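Local coordinates for cell division control protein 53 (Saccharomyces cerevisiae, PDB 3O2P) that serves as the cullin scaffold of SCF E3 ubiquitin ligases, which mark target proteins for proteasomal degradation, represented here by its C-terminal neddylation domain, at residues E25-R30 with I48-Q53; T41-E46 with R64-L69. All blocks are in the same frame, centred on the assembly; numbering follows the deposited sequence.

From the N terminus the chain runs along the long helix 8-35, which carries segment 25-30, turns through the short strand 37-39 and enters helix 40-51. The end of that helix folds back onto the long one at contact 1, closing a loop of 17 residues between 25-30 and 48-53. Contact 2 starts inside this loop, at 41-46, and ends beyond it on helix 59-71, so the two contacts cross and share helix 40-51. Their centres lie about 9 Å apart, and Ile-28 of helix 8-35 packs on Ala-65 and Leu-69 of helix 59-71. Together the pairings tie three helices into one bundle.

Contact 1 (E25-R30 with I48-Q53); sequences EACIVR and IAQSHQ
Within the winged-helix-like neddylation domain of this cullin, the long helix 8-35 packs against the C-terminal end of helix 40-51 through Cys-27, which faces Gln-50 and Ser-51. The Cys-27 to Ser-51 CA distance, 7.3 Å, is the shortest between the segments, near enough for the short Cys-27 side chain to touch the other helix. With SG anti to the backbone N (chi1 -176°), the sulfur reaches across the interface. Cys-27 SG lies 3.7 Å from Ser-51 OG and 3.9 Å from Gln-50 CB, thus meeting a hydroxyl and the aliphatic base of a longer side chain. Ser-51 OG is hydrogen-bonded to the carbonyl O of Cys-47, one turn back in its own helix. Toward solvent, Gln-50 OE1 lies oblique to the Arg-30 guanidinium, 4.4 Å from Arg-30 NH1, a loose polar approach. The guanidinium folds back over its own helix, one face above Cys-27 CA. The amide NE2 of Gln-50 is hydrogen-bonded to Glu-46 OE2, which anchors this end of the side chain along helix 40-51. Gln-50 NE2 and Ser-51 OG are thus tied within their own helix, and the contact across the gap rests on van der Waals packing around the buried sulfur.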
ATOM      1  N   GLU B  25     -15.975  14.800 -10.345  1.00 18.24           N
ATOM      2  CA  GLU B  25     -15.082  13.900 -11.060  1.00 17.72           C
ATOM      3  C   GLU B  25     -14.844  14.355 -12.492  1.00 17.12           C
ATOM      4  O   GLU B  25     -13.708  14.324 -12.964  1.00 23.51           O
ATOM      5  CB  GLU B  25     -15.584  12.452 -11.021  1.00 10.35           C
ATOM      6  CG  GLU B  25     -15.330  11.774  -9.675  1.00 17.92           C
ATOM      7  CD  GLU B  25     -15.757  10.313  -9.668  1.00 22.39           C
ATOM      8  OE1 GLU B  25     -15.558   9.625 -10.696  1.00 26.33           O
ATOM      9  OE2 GLU B  25     -16.298   9.861  -8.636  1.00 31.63           O
ATOM     10  N   ALA B  26     -15.904  14.768 -13.184  1.00 17.16           N
ATOM     11  CA  ALA B  26     -15.752  15.245 -14.566  1.00 16.62           C
ATOM     12  C   ALA B  26     -15.004  16.573 -14.592  1.00 22.54           C
ATOM     13  O   ALA B  26     -14.181  16.819 -15.476  1.00 20.65           O
ATOM     14  CB  ALA B  26     -17.087  15.396 -15.229  1.00 16.79           C
ATOM     15  N   CYS B  27     -15.289  17.435 -13.620  1.00 19.01           N
ATOM     16  CA  CYS B  27     -14.565  18.694 -13.522  1.00 21.19           C
ATOM     17  C   CYS B  27     -13.058  18.433 -13.390  1.00 25.36           C
ATOM     18  O   CYS B  27     -12.254  19.012 -14.108  1.00 27.05           O
ATOM     19  CB  CYS B  27     -15.073  19.507 -12.333  1.00 28.32           C
ATOM     20  SG  CYS B  27     -14.335  21.139 -12.191  1.00 42.39           S
ATOM     21  N   ILE B  28     -12.683  17.534 -12.486  1.00 22.88           N
ATOM     22  CA  ILE B  28     -11.277  17.253 -12.236  1.00 18.69           C
ATOM     23  C   ILE B  28     -10.583  16.687 -13.483  1.00 20.63           C
ATOM     24  O   ILE B  28      -9.460  17.083 -13.815  1.00 15.99           O
ATOM     25  CB  ILE B  28     -11.113  16.298 -11.037  1.00 19.14           C
ATOM     26  CG1 ILE B  28     -11.453  17.023  -9.732  1.00 18.94           C
ATOM     27  CG2 ILE B  28      -9.705  15.746 -10.960  1.00 12.55           C
ATOM     28  CD1 ILE B  28     -11.545  16.110  -8.550  1.00 12.19           C
ATOM     29  N   VAL B  29     -11.254  15.763 -14.167  1.00 20.39           N
ATOM     30  CA  VAL B  29     -10.698  15.153 -15.382  1.00 25.36           C
ATOM     31  C   VAL B  29     -10.467  16.204 -16.478  1.00 23.31           C
ATOM     32  O   VAL B  29      -9.462  16.161 -17.190  1.00 24.54           O
ATOM     33  CB  VAL B  29     -11.614  14.053 -15.936  1.00 19.41           C
ATOM     34  CG1 VAL B  29     -11.084  13.553 -17.271  1.00 24.78           C
ATOM     35  CG2 VAL B  29     -11.717  12.908 -14.947  1.00 29.00           C
ATOM     36  N   ARG B  30     -11.407  17.139 -16.595  1.00 20.18           N
ATOM     37  CA  ARG B  30     -11.306  18.270 -17.515  1.00 26.59           C
ATOM     38  C   ARG B  30     -10.039  19.087 -17.228  1.00 27.78           C
ATOM     39  O   ARG B  30      -9.219  19.326 -18.115  1.00 28.58           O
ATOM     40  CB  ARG B  30     -12.541  19.159 -17.359  1.00 34.58           C
ATOM     41  CG  ARG B  30     -13.082  19.759 -18.649  1.00 39.65           C
ATOM     42  CD  ARG B  30     -14.361  20.562 -18.388  1.00 46.35           C
ATOM     43  NE  ARG B  30     -15.416  19.732 -17.808  1.00 57.87           N
ATOM     44  CZ  ARG B  30     -16.145  20.061 -16.744  1.00 58.91           C
ATOM     45  NH1 ARG B  30     -15.943  21.217 -16.122  1.00 51.86           N
ATOM     46  NH2 ARG B  30     -17.081  19.230 -16.299  1.00 64.59           N
ATOM     47  N   ILE B  48     -12.698  23.764  -7.215  1.00 25.49           N
ATOM     48  CA  ILE B  48     -13.705  24.535  -6.479  1.00 28.12           C
ATOM     49  C   ILE B  48     -14.129  25.780  -7.260  1.00 26.73           C
ATOM     50  O   ILE B  48     -15.311  26.066  -7.379  1.00 29.26           O
ATOM     51  CB  ILE B  48     -13.199  24.966  -5.082  1.00 32.73           C
ATOM     52  CG1 ILE B  48     -12.986  23.740  -4.184  1.00 26.62           C
ATOM     53  CG2 ILE B  48     -14.176  25.953  -4.448  1.00 26.69           C
ATOM     54  CD1 ILE B  48     -12.401  24.056  -2.806  1.00 18.98           C
ATOM     55  N   ALA B  49     -13.161  26.510  -7.804  1.00 33.81           N
ATOM     56  CA  ALA B  49     -13.461  27.705  -8.596  1.00 33.51           C
ATOM     57  C   ALA B  49     -14.312  27.404  -9.835  1.00 28.15           C
ATOM     58  O   ALA B  49     -15.192  28.185 -10.186  1.00 36.39           O
ATOM     59  CB  ALA B  49     -12.173  28.430  -8.999  1.00 24.75           C
ATOM     60  N   GLN B  50     -14.046  26.285 -10.501  1.00 29.96           N
ATOM     61  CA  GLN B  50     -14.781  25.936 -11.719  1.00 36.71           C
ATOM     62  C   GLN B  50     -16.125  25.296 -11.400  1.00 34.18           C
ATOM     63  O   GLN B  50     -17.007  25.237 -12.256  1.00 42.75           O
ATOM     64  CB  GLN B  50     -13.953  25.020 -12.635  1.00 32.93           C
ATOM     65  CG  GLN B  50     -12.744  25.700 -13.255  1.00 39.85           C
ATOM     66  CD  GLN B  50     -12.103  24.871 -14.355  1.00 47.36           C
ATOM     67  OE1 GLN B  50     -12.789  24.152 -15.078  1.00 48.54           O
ATOM     68  NE2 GLN B  50     -10.779  24.967 -14.486  1.00 38.41           N
ATOM     69  N   SER B  51     -16.278  24.825 -10.168  1.00 32.43           N
ATOM     70  CA  SER B  51     -17.511  24.170  -9.756  1.00 37.91           C
ATOM     71  C   SER B  51     -18.463  25.183  -9.158  1.00 44.04           C
ATOM     72  O   SER B  51     -19.652  24.914  -9.004  1.00 33.81           O
ATOM     73  CB  SER B  51     -17.230  23.099  -8.711  1.00 40.08           C
ATOM     74  OG  SER B  51     -16.424  22.074  -9.249  1.00 51.58           O
ATOM     75  N   HIS B  52     -17.929  26.346  -8.809  1.00 54.68           N
ATOM     76  CA  HIS B  52     -18.707  27.383  -8.143  1.00 55.44           C
ATOM     77  C   HIS B  52     -19.972  27.763  -8.917  1.00 60.65           C
ATOM     78  O   HIS B  52     -20.981  28.135  -8.318  1.00 59.76           O
ATOM     79  CB  HIS B  52     -17.837  28.612  -7.901  1.00 51.55           C
ATOM     80  CG  HIS B  52     -18.496  29.662  -7.069  1.00 59.17           C
ATOM     81  ND1 HIS B  52     -18.883  30.881  -7.582  1.00 60.57           N
ATOM     82  CD2 HIS B  52     -18.837  29.675  -5.759  1.00 62.48           C
ATOM     83  CE1 HIS B  52     -19.432  31.604  -6.620  1.00 62.19           C
ATOM     84  NE2 HIS B  52     -19.419  30.894  -5.507  1.00 65.89           N
ATOM     85  N   GLN B  53     -19.911  27.678 -10.243  1.00 60.64           N
ATOM     86  CA  GLN B  53     -21.077  27.959 -11.071  1.00 63.92           C
ATOM     87  C   GLN B  53     -22.260  27.096 -10.638  1.00 59.07           C
ATOM     88  O   GLN B  53     -23.399  27.563 -10.589  1.00 62.28           O
ATOM     89  CB  GLN B  53     -20.762  27.667 -12.539  1.00 75.85           C
ATOM     90  CG  GLN B  53     -21.342  26.343 -13.017  1.00 83.73           C
ATOM     91  CD  GLN B  53     -20.697  25.824 -14.279  1.00 89.95           C
ATOM     92  OE1 GLN B  53     -20.445  26.577 -15.217  1.00 94.42           O
ATOM     93  NE2 GLN B  53     -20.437  24.524 -14.313  1.00 90.94           N
TER

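Contact 2 (T41-E46 with R64-L69)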
ATOM      1  N   THR B  41      -2.735  21.232  -4.085  1.00 27.70           N
ATOM      2  CA  THR B  41      -3.331  22.500  -3.733  1.00 30.50           C
ATOM      3  C   THR B  41      -3.952  23.199  -4.945  1.00 33.18           C
ATOM      4  O   THR B  41      -5.093  23.674  -4.891  1.00 27.36           O
ATOM      5  CB  THR B  41      -2.288  23.405  -3.060  1.00 35.81           C
ATOM      6  OG1 THR B  41      -2.469  23.347  -1.638  1.00 39.96           O
ATOM      7  CG2 THR B  41      -2.416  24.847  -3.545  1.00 38.21           C
ATOM      8  N   THR B  42      -3.210  23.259  -6.044  1.00 28.34           N
ATOM      9  CA  THR B  42      -3.706  23.969  -7.218  1.00 32.62           C
ATOM     10  C   THR B  42      -4.918  23.273  -7.844  1.00 27.87           C
ATOM     11  O   THR B  42      -5.829  23.938  -8.312  1.00 27.02           O
ATOM     12  CB  THR B  42      -2.614  24.158  -8.279  1.00 35.21           C
ATOM     13  OG1 THR B  42      -1.418  24.637  -7.652  1.00 41.97           O
ATOM     14  CG2 THR B  42      -3.076  25.150  -9.338  1.00 28.95           C
ATOM     15  N   LEU B  43      -4.932  21.941  -7.852  1.00 31.88           N
ATOM     16  CA  LEU B  43      -6.060  21.205  -8.425  1.00 23.29           C
ATOM     17  C   LEU B  43      -7.323  21.452  -7.616  1.00 19.59           C
ATOM     18  O   LEU B  43      -8.373  21.743  -8.176  1.00 21.91           O
ATOM     19  CB  LEU B  43      -5.777  19.705  -8.473  1.00 17.98           C
ATOM     20  CG  LEU B  43      -6.960  18.811  -8.880  1.00 19.55           C
ATOM     21  CD1 LEU B  43      -7.526  19.241 -10.248  1.00 12.31           C
ATOM     22  CD2 LEU B  43      -6.557  17.329  -8.903  1.00 19.34           C
ATOM     23  N   VAL B  44      -7.208  21.334  -6.294  1.00 17.13           N
ATOM     24  CA  VAL B  44      -8.357  21.484  -5.417  1.00 21.96           C
ATOM     25  C   VAL B  44      -8.945  22.882  -5.572  1.00 25.01           C
ATOM     26  O   VAL B  44     -10.148  23.032  -5.727  1.00 23.49           O
ATOM     27  CB  VAL B  44      -7.993  21.245  -3.940  1.00 21.88           C
ATOM     28  CG1 VAL B  44      -9.144  21.689  -3.037  1.00 27.71           C
ATOM     29  CG2 VAL B  44      -7.639  19.769  -3.703  1.00 18.72           C
ATOM     30  N   ASN B  45      -8.086  23.896  -5.541  1.00 25.62           N
ATOM     31  CA  ASN B  45      -8.525  25.273  -5.733  1.00 26.00           C
ATOM     32  C   ASN B  45      -9.199  25.484  -7.079  1.00 26.63           C
ATOM     33  O   ASN B  45     -10.259  26.088  -7.169  1.00 32.99           O
ATOM     34  CB  ASN B  45      -7.353  26.243  -5.555  1.00 21.05           C
ATOM     35  CG  ASN B  45      -7.015  26.451  -4.101  1.00 28.78           C
ATOM     36  OD1 ASN B  45      -7.842  26.174  -3.238  1.00 30.53           O
ATOM     37  ND2 ASN B  45      -5.801  26.924  -3.814  1.00 31.13           N
ATOM     38  N   GLU B  46      -8.584  24.975  -8.131  1.00 29.94           N
ATOM     39  CA  GLU B  46      -9.152  25.131  -9.457  1.00 28.46           C
ATOM     40  C   GLU B  46     -10.508  24.437  -9.538  1.00 29.77           C
ATOM     41  O   GLU B  46     -11.481  25.007 -10.049  1.00 27.90           O
ATOM     42  CB  GLU B  46      -8.186  24.611 -10.532  1.00 23.69           C
ATOM     43  CG  GLU B  46      -8.608  24.975 -11.958  1.00 35.34           C
ATOM     44  CD  GLU B  46      -8.827  26.477 -12.146  1.00 47.83           C
ATOM     45  OE1 GLU B  46      -8.187  27.284 -11.431  1.00 53.54           O
ATOM     46  OE2 GLU B  46      -9.637  26.853 -13.017  1.00 50.69           O
ATOM     47  N   ARG B  64     -12.608  13.257  -2.140  1.00 17.65           N
ATOM     48  CA  ARG B  64     -13.294  12.003  -2.472  1.00 20.38           C
ATOM     49  C   ARG B  64     -13.285  11.763  -3.986  1.00 20.64           C
ATOM     50  O   ARG B  64     -12.973  10.664  -4.450  1.00 20.44           O
ATOM     51  CB  ARG B  64     -14.735  11.966  -1.932  1.00 21.40           C
ATOM     52  CG  ARG B  64     -14.812  11.911  -0.403  1.00 41.07           C
ATOM     53  CD  ARG B  64     -16.151  11.366   0.117  1.00 48.45           C
ATOM     54  NE  ARG B  64     -17.310  12.104  -0.380  1.00 54.51           N
ATOM     55  CZ  ARG B  64     -17.702  13.290   0.077  1.00 58.46           C
ATOM     56  NH1 ARG B  64     -17.027  13.894   1.047  1.00 60.66           N
ATOM     57  NH2 ARG B  64     -18.772  13.872  -0.440  1.00 55.84           N
ATOM     58  N   ALA B  65     -13.620  12.798  -4.750  1.00 12.59           N
ATOM     59  CA  ALA B  65     -13.582  12.718  -6.208  1.00 12.21           C
ATOM     60  C   ALA B  65     -12.173  12.328  -6.689  1.00 21.84           C
ATOM     61  O   ALA B  65     -12.007  11.461  -7.561  1.00 18.44           O
ATOM     62  CB  ALA B  65     -14.025  14.058  -6.824  1.00 13.52           C
ATOM     63  N   ILE B  66     -11.155  12.961  -6.108  1.00 18.26           N
ATOM     64  CA  ILE B  66      -9.774  12.652  -6.462  1.00 11.92           C
ATOM     65  C   ILE B  66      -9.450  11.187  -6.180  1.00 19.73           C
ATOM     66  O   ILE B  66      -8.808  10.508  -6.991  1.00 21.00           O
ATOM     67  CB  ILE B  66      -8.765  13.574  -5.737  1.00 12.03           C
ATOM     68  CG1 ILE B  66      -8.876  15.004  -6.277  1.00 17.31           C
ATOM     69  CG2 ILE B  66      -7.340  13.085  -5.937  1.00  6.90           C
ATOM     70  CD1 ILE B  66      -7.987  15.984  -5.568  1.00 16.51           C
ATOM     71  N   ASP B  67      -9.889  10.696  -5.029  1.00 19.29           N
ATOM     72  CA  ASP B  67      -9.623   9.320  -4.660  1.00 15.72           C
ATOM     73  C   ASP B  67     -10.258   8.349  -5.655  1.00 17.30           C
ATOM     74  O   ASP B  67      -9.628   7.382  -6.048  1.00 19.50           O
ATOM     75  CB  ASP B  67     -10.130   9.039  -3.253  1.00 16.52           C
ATOM     76  CG  ASP B  67      -9.698   7.681  -2.753  1.00 36.26           C
ATOM     77  OD1 ASP B  67     -10.396   6.689  -3.038  1.00 54.16           O
ATOM     78  OD2 ASP B  67      -8.644   7.599  -2.095  1.00 42.31           O
ATOM     79  N   SER B  68     -11.502   8.620  -6.062  1.00 17.05           N
ATOM     80  CA  SER B  68     -12.176   7.803  -7.078  1.00 20.36           C
ATOM     81  C   SER B  68     -11.452   7.796  -8.426  1.00 16.23           C
ATOM     82  O   SER B  68     -11.361   6.763  -9.083  1.00 21.07           O
ATOM     83  CB  SER B  68     -13.618   8.268  -7.283  1.00 25.11           C
ATOM     84  OG  SER B  68     -14.359   8.167  -6.086  1.00 35.90           O
ATOM     85  N   LEU B  69     -10.949   8.948  -8.852  1.00 19.03           N
ATOM     86  CA  LEU B  69     -10.220   9.006 -10.118  1.00 18.24           C
ATOM     87  C   LEU B  69      -8.887   8.270 -10.035  1.00 17.68           C
ATOM     88  O   LEU B  69      -8.400   7.756 -11.031  1.00 24.20           O
ATOM     89  CB  LEU B  69     -10.043  10.451 -10.582  1.00 18.67           C
ATOM     90  CG  LEU B  69     -11.411  11.089 -10.892  1.00 24.99           C
ATOM     91  CD1 LEU B  69     -11.336  12.605 -10.974  1.00 22.21           C
ATOM     92  CD2 LEU B  69     -12.034  10.500 -12.160  1.00 17.65           C
TER
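Segments 41-46 and 64-69 are both helical and come nearest at Val-44 and Ile-66, whose CA atoms stand 9.0 Å apart, a gap that side chains must fill. Ile-66 does this from one side and Leu-43 and Val-44 from the other, all three buried. Leu-43 and Ile-66 both leave the backbone toward the other helix, and the two side chains meet tip to tip, Leu-43 CD2 lying 3.9 Å from Ile-66 CD1. The longer branch of Ile-66 makes this reach possible: CG1 stands anti to the carbonyl carbon (chi1 -69°), and chi2 of 177° keeps the branch extended, carrying CD1 out toward helix 40-51. The shorter branch, CG2, is anti to the backbone N. Val-44 joins with one methyl, its CG2 4.2 Å from Ile-66 CD1, a slightly looser approach than that of Leu-43. A single methyl therefore meets two neighbouring residues of helix 40-51, and the interaction across the segments is wholly apolar. Around this point Leu-43 and Ile-66 both touch Tyr-84 of strand 83-86, and Ile-66 also packs on Leu-75 of strand 75-77, so that the sheet lies against the same side chains. Further along helix 59-71, Leu-69 also packs on Leu-75, while Ser-68 touches Glu-25 of helix 8-35, joining the strand and the long helix to this helix. Three helices packed with a small three-stranded antiparallel sheet make up the winged-helix fold, and here the contact forms part of the hydrophobic core of the cullin neddylation domain.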